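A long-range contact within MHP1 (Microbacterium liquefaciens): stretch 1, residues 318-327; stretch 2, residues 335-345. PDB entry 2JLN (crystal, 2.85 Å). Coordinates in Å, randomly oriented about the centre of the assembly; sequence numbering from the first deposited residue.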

ATOM      1  N   ASN A 318      -2.580   3.567  -4.745  1.00 52.29           N
ATOM      2  CA  ASN A 318      -2.670   5.013  -4.557  1.00 47.80           C
ATOM      3  C   ASN A 318      -4.029   5.655  -4.842  1.00 49.85           C
ATOM      4  O   ASN A 318      -4.318   6.733  -4.339  1.00 50.46           O
ATOM      5  CB  ASN A 318      -1.600   5.716  -5.401  1.00 50.92           C
ATOM      6  CG  ASN A 318      -0.181   5.415  -4.933  1.00 51.36           C
ATOM      7  OD1 ASN A 318       0.075   5.254  -3.744  1.00 50.89           O
ATOM      8  ND2 ASN A 318       0.748   5.345  -5.875  1.00 51.69           N
ATOM      9  N   LEU A 319      -4.864   5.026  -5.661  1.00 53.36           N
ATOM     10  CA  LEU A 319      -6.114   5.681  -6.088  1.00 52.89           C
ATOM     11  C   LEU A 319      -7.373   5.128  -5.431  1.00 49.44           C
ATOM     12  O   LEU A 319      -8.274   5.887  -5.115  1.00 48.80           O
ATOM     13  CB  LEU A 319      -6.271   5.628  -7.606  1.00 52.96           C
ATOM     14  CG  LEU A 319      -7.300   6.603  -8.150  1.00 48.99           C
ATOM     15  CD1 LEU A 319      -6.836   8.030  -7.909  1.00 48.14           C
ATOM     16  CD2 LEU A 319      -7.435   6.336  -9.611  1.00 51.88           C
ATOM     17  N   LEU A 320      -7.426   3.809  -5.247  1.00 51.66           N
ATOM     18  CA  LEU A 320      -8.494   3.146  -4.498  1.00 51.32           C
ATOM     19  C   LEU A 320      -8.823   3.837  -3.183  1.00 53.68           C
ATOM     20  O   LEU A 320      -9.991   4.087  -2.907  1.00 53.86           O
ATOM     21  CB  LEU A 320      -8.128   1.700  -4.167  1.00 52.60           C
ATOM     22  CG  LEU A 320      -8.465   0.615  -5.172  1.00 52.73           C
ATOM     23  CD1 LEU A 320      -8.182  -0.740  -4.563  1.00 49.19           C
ATOM     24  CD2 LEU A 320      -9.930   0.748  -5.567  1.00 55.71           C
ATOM     25  N   SER A 321      -7.817   4.132  -2.362  1.00 48.78           N
ATOM     26  CA  SER A 321      -8.117   4.608  -1.018  1.00 48.24           C
ATOM     27  C   SER A 321      -8.581   6.048  -0.889  1.00 50.39           C
ATOM     28  O   SER A 321      -9.312   6.364   0.037  1.00 55.27           O
ATOM     29  CB  SER A 321      -6.975   4.333  -0.056  1.00 55.25           C
ATOM     30  OG  SER A 321      -6.708   2.941  -0.021  1.00 60.15           O
ATOM     31  N   PRO A 322      -8.152   6.946  -1.776  1.00 48.81           N
ATOM     32  CA  PRO A 322      -8.874   8.207  -1.579  1.00 50.79           C
ATOM     33  C   PRO A 322     -10.316   8.160  -2.142  1.00 52.27           C
ATOM     34  O   PRO A 322     -11.226   8.807  -1.589  1.00 50.63           O
ATOM     35  CB  PRO A 322      -7.990   9.235  -2.310  1.00 48.68           C
ATOM     36  CG  PRO A 322      -7.118   8.425  -3.195  1.00 50.69           C
ATOM     37  CD  PRO A 322      -6.851   7.179  -2.409  1.00 50.27           C
ATOM     38  N   ALA A 323     -10.522   7.401  -3.220  1.00 49.19           N
ATOM     39  CA  ALA A 323     -11.869   7.167  -3.722  1.00 49.17           C
ATOM     40  C   ALA A 323     -12.833   6.764  -2.585  1.00 49.91           C
ATOM     41  O   ALA A 323     -13.807   7.457  -2.344  1.00 53.43           O
ATOM     42  CB  ALA A 323     -11.873   6.136  -4.853  1.00 46.07           C
ATOM     43  N   TYR A 324     -12.570   5.675  -1.872  1.00 46.00           N
ATOM     44  CA  TYR A 324     -13.473   5.272  -0.795  1.00 48.64           C
ATOM     45  C   TYR A 324     -13.603   6.279   0.356  1.00 54.90           C
ATOM     46  O   TYR A 324     -14.629   6.260   1.069  1.00 55.08           O
ATOM     47  CB  TYR A 324     -13.075   3.935  -0.194  1.00 48.59           C
ATOM     48  CG  TYR A 324     -13.391   2.747  -1.039  1.00 50.21           C
ATOM     49  CD1 TYR A 324     -12.374   1.948  -1.515  1.00 55.66           C
ATOM     50  CD2 TYR A 324     -14.695   2.397  -1.340  1.00 50.85           C
ATOM     51  CE1 TYR A 324     -12.634   0.843  -2.286  1.00 58.17           C
ATOM     52  CE2 TYR A 324     -14.973   1.278  -2.105  1.00 52.76           C
ATOM     53  CZ  TYR A 324     -13.926   0.509  -2.578  1.00 56.66           C
ATOM     54  OH  TYR A 324     -14.115  -0.610  -3.348  1.00 61.78           O
ATOM     55  N   THR A 325     -12.583   7.124   0.568  1.00 51.51           N
ATOM     56  CA  THR A 325     -12.659   8.171   1.599  1.00 49.63           C
ATOM     57  C   THR A 325     -13.677   9.249   1.217  1.00 48.68           C
ATOM     58  O   THR A 325     -14.428   9.729   2.063  1.00 47.51           O
ATOM     59  CB  THR A 325     -11.276   8.832   1.900  1.00 50.55           C
ATOM     60  OG1 THR A 325     -10.379   7.860   2.451  1.00 54.88           O
ATOM     61  CG2 THR A 325     -11.422   9.961   2.915  1.00 44.92           C
ATOM     62  N   LEU A 326     -13.704   9.620  -0.060  1.00 49.04           N
ATOM     63  CA  LEU A 326     -14.693  10.577  -0.560  1.00 51.20           C
ATOM     64  C   LEU A 326     -16.124  10.036  -0.545  1.00 49.36           C
ATOM     65  O   LEU A 326     -17.032  10.639   0.056  1.00 50.32           O
ATOM     66  CB  LEU A 326     -14.330  11.082  -1.973  1.00 53.40           C
ATOM     67  CG  LEU A 326     -13.112  12.030  -2.068  1.00 54.80           C
ATOM     68  CD1 LEU A 326     -12.873  12.508  -3.509  1.00 51.74           C
ATOM     69  CD2 LEU A 326     -13.250  13.215  -1.115  1.00 46.21           C
ATOM     70  N   CYS A 327     -16.344   8.905  -1.198  1.00 47.85           N
ATOM     71  CA  CYS A 327     -17.717   8.433  -1.365  1.00 51.53           C
ATOM     72  C   CYS A 327     -18.275   7.969  -0.014  1.00 53.05           C
ATOM     73  O   CYS A 327     -19.443   7.583   0.119  1.00 52.92           O
ATOM     74  CB  CYS A 327     -17.796   7.327  -2.422  1.00 49.87           C
ATOM     75  SG  CYS A 327     -17.210   5.717  -1.868  1.00 50.18           S
TER
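Stretch 2, residues 335-345: TFKTGVIVSAV

How does stretch 2 lie on stretch 1? Thr335 stands at the N-cap position, and from Phe336 onward the chain is helical, running back across the helix of stretch 1. The N-to-C directions differ by 120°, and the axes approach to 7.6 Å. Thr335 starts near Cys327, with their CA atoms 4.5 Å apart, while Ser343 lies by Pro322, CA to CA 6.3 Å.

What lets the two backbones come so close? Ala323 meets Gly339, their CA atoms only 4.4 Å apart. Gly339 has no side chain, and a CB there would point at stretch 1 and fall 2.9 Å from Ala323 O, a clash. The methyl of Ala323 points toward stretch 2, and its CB packs 3.4 Å from Val340 CG2.

Which bump fills the hollow near the start of the second helix? Phe336 does, sitting among Leu320, Ala323, Tyr324 and Cys327. Its CA-to-CB bond points sideways, but the ring reaches in, placing CE1 3.9 Å from Ala323 CB and CZ 4.0 Å from Leu320 CD2, which lies at the ring's edge. Phe336 CD1 lies over one face of the Tyr324 ring, 3.8 Å from Tyr324 CE2; the two ring planes are inclined at 36°.

What fills the hollow farther along? Ser343 points toward stretch 1 and sits among Leu319, Pro322, Ala323 and Leu326, with OG 3.3 Å from Pro322 CB. That hydroxyl donates to Gly339 O (OG to O, 3.0 Å) within its own helix, so the small polar knob enters an apolar pocket with its proton engaged. Around it, Leu326 CD1 touches Val342 CG1 at 3.8 Å, and Leu319 CD1 reaches Ala344 CB at 4.0 Å. No hydrogen bond crosses the contact, which consists of packed side chains and backbone.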

ATOM      1  N   THR A 335     -19.990   9.126  -5.171  1.00 51.88           N
ATOM      2  CA  THR A 335     -20.038   7.664  -5.200  1.00 53.41           C
ATOM      3  C   THR A 335     -18.648   7.109  -5.557  1.00 50.36           C
ATOM      4  O   THR A 335     -17.799   7.847  -5.997  1.00 51.97           O
ATOM      5  CB  THR A 335     -21.140   7.121  -6.168  1.00 54.02           C
ATOM      6  OG1 THR A 335     -21.002   7.710  -7.465  1.00 54.45           O
ATOM      7  CG2 THR A 335     -22.520   7.423  -5.636  1.00 53.50           C
ATOM      8  N   PHE A 336     -18.404   5.821  -5.370  1.00 51.00           N
ATOM      9  CA  PHE A 336     -17.102   5.285  -5.733  1.00 51.37           C
ATOM     10  C   PHE A 336     -16.585   5.756  -7.092  1.00 52.39           C
ATOM     11  O   PHE A 336     -15.511   6.329  -7.165  1.00 52.97           O
ATOM     12  CB  PHE A 336     -17.072   3.769  -5.706  1.00 50.72           C
ATOM     13  CG  PHE A 336     -15.785   3.207  -6.203  1.00 51.52           C
ATOM     14  CD1 PHE A 336     -14.652   3.235  -5.392  1.00 52.72           C
ATOM     15  CD2 PHE A 336     -15.688   2.692  -7.487  1.00 52.10           C
ATOM     16  CE1 PHE A 336     -13.440   2.738  -5.847  1.00 55.00           C
ATOM     17  CE2 PHE A 336     -14.483   2.183  -7.954  1.00 54.38           C
ATOM     18  CZ  PHE A 336     -13.348   2.210  -7.135  1.00 54.43           C
ATOM     19  N   LYS A 337     -17.319   5.500  -8.167  1.00 53.94           N
ATOM     20  CA  LYS A 337     -16.858   5.947  -9.482  1.00 53.64           C
ATOM     21  C   LYS A 337     -16.583   7.467  -9.526  1.00 52.75           C
ATOM     22  O   LYS A 337     -15.645   7.929 -10.186  1.00 55.62           O
ATOM     23  CB  LYS A 337     -17.816   5.506 -10.604  1.00 56.85           C
ATOM     24  CG  LYS A 337     -17.667   4.024 -11.056  1.00 61.35           C
ATOM     25  CD  LYS A 337     -18.995   3.474 -11.677  1.00 67.38           C
ATOM     26  CE  LYS A 337     -18.882   2.032 -12.272  1.00 71.86           C
ATOM     27  NZ  LYS A 337     -18.544   1.887 -13.773  1.00 72.88           N
ATOM     28  N   THR A 338     -17.360   8.253  -8.808  1.00 49.81           N
ATOM     29  CA  THR A 338     -17.141   9.693  -8.849  1.00 50.21           C
ATOM     30  C   THR A 338     -15.964  10.187  -7.998  1.00 52.91           C
ATOM     31  O   THR A 338     -15.356  11.218  -8.329  1.00 52.55           O
ATOM     32  CB  THR A 338     -18.429  10.428  -8.496  1.00 53.90           C
ATOM     33  OG1 THR A 338     -19.131  10.674  -9.714  1.00 54.18           O
ATOM     34  CG2 THR A 338     -18.158  11.748  -7.776  1.00 51.08           C
ATOM     35  N   GLY A 339     -15.651   9.443  -6.924  1.00 52.84           N
ATOM     36  CA  GLY A 339     -14.573   9.754  -5.983  1.00 49.26           C
ATOM     37  C   GLY A 339     -13.215   9.494  -6.606  1.00 48.41           C
ATOM     38  O   GLY A 339     -12.261  10.225  -6.367  1.00 46.57           O
ATOM     39  N   VAL A 340     -13.158   8.442  -7.419  1.00 46.51           N
ATOM     40  CA  VAL A 340     -12.029   8.132  -8.272  1.00 44.70           C
ATOM     41  C   VAL A 340     -11.674   9.256  -9.249  1.00 49.36           C
ATOM     42  O   VAL A 340     -10.514   9.586  -9.396  1.00 50.76           O
ATOM     43  CB  VAL A 340     -12.312   6.891  -9.081  1.00 44.10           C
ATOM     44  CG1 VAL A 340     -11.361   6.811 -10.241  1.00 48.12           C
ATOM     45  CG2 VAL A 340     -12.212   5.653  -8.207  1.00 45.17           C
ATOM     46  N   ILE A 341     -12.659   9.838  -9.927  1.00 51.40           N
ATOM     47  CA  ILE A 341     -12.423  11.003 -10.798  1.00 52.23           C
ATOM     48  C   ILE A 341     -11.912  12.263 -10.064  1.00 51.72           C
ATOM     49  O   ILE A 341     -11.028  12.964 -10.560  1.00 50.84           O
ATOM     50  CB  ILE A 341     -13.699  11.359 -11.649  1.00 56.59           C
ATOM     51  CG1 ILE A 341     -13.674  10.596 -12.978  1.00 53.06           C
ATOM     52  CG2 ILE A 341     -13.805  12.874 -11.904  1.00 51.58           C
ATOM     53  CD1 ILE A 341     -15.003   9.930 -13.343  1.00 51.42           C
ATOM     54  N   VAL A 342     -12.469  12.561  -8.895  1.00 50.13           N
ATOM     55  CA  VAL A 342     -11.979  13.699  -8.123  1.00 49.67           C
ATOM     56  C   VAL A 342     -10.589  13.469  -7.494  1.00 52.01           C
ATOM     57  O   VAL A 342      -9.860  14.425  -7.255  1.00 56.19           O
ATOM     58  CB  VAL A 342     -12.977  14.134  -7.025  1.00 49.52           C
ATOM     59  CG1 VAL A 342     -12.347  15.171  -6.128  1.00 48.64           C
ATOM     60  CG2 VAL A 342     -14.246  14.684  -7.642  1.00 48.91           C
ATOM     61  N   SER A 343     -10.217  12.220  -7.220  1.00 51.11           N
ATOM     62  CA  SER A 343      -8.919  11.934  -6.599  1.00 50.27           C
ATOM     63  C   SER A 343      -7.771  11.995  -7.586  1.00 51.35           C
ATOM     64  O   SER A 343      -6.698  12.471  -7.267  1.00 51.17           O
ATOM     65  CB  SER A 343      -8.924  10.566  -5.941  1.00 47.06           C
ATOM     66  OG  SER A 343      -9.693  10.615  -4.775  1.00 50.28           O
ATOM     67  N   ALA A 344      -8.003  11.483  -8.782  1.00 50.30           N
ATOM     68  CA  ALA A 344      -6.994  11.505  -9.807  1.00 50.54           C
ATOM     69  C   ALA A 344      -6.780  12.936 -10.311  1.00 55.07           C
ATOM     70  O   ALA A 344      -5.717  13.259 -10.833  1.00 57.36           O
ATOM     71  CB  ALA A 344      -7.379  10.569 -10.941  1.00 50.16           C
ATOM     72  N   VAL A 345      -7.777  13.799 -10.149  1.00 54.78           N
ATOM     73  CA  VAL A 345      -7.612  15.209 -10.528  1.00 54.83           C
ATOM     74  C   VAL A 345      -6.867  16.008  -9.458  1.00 58.24           C
ATOM     75  O   VAL A 345      -5.865  16.647  -9.763  1.00 63.69           O
ATOM     76  CB  VAL A 345      -8.949  15.905 -10.859  1.00 54.14           C
ATOM     77  CG1 VAL A 345      -8.818  17.392 -10.696  1.00 50.28           C
ATOM     78  CG2 VAL A 345      -9.394  15.554 -12.263  1.00 52.00           C
TER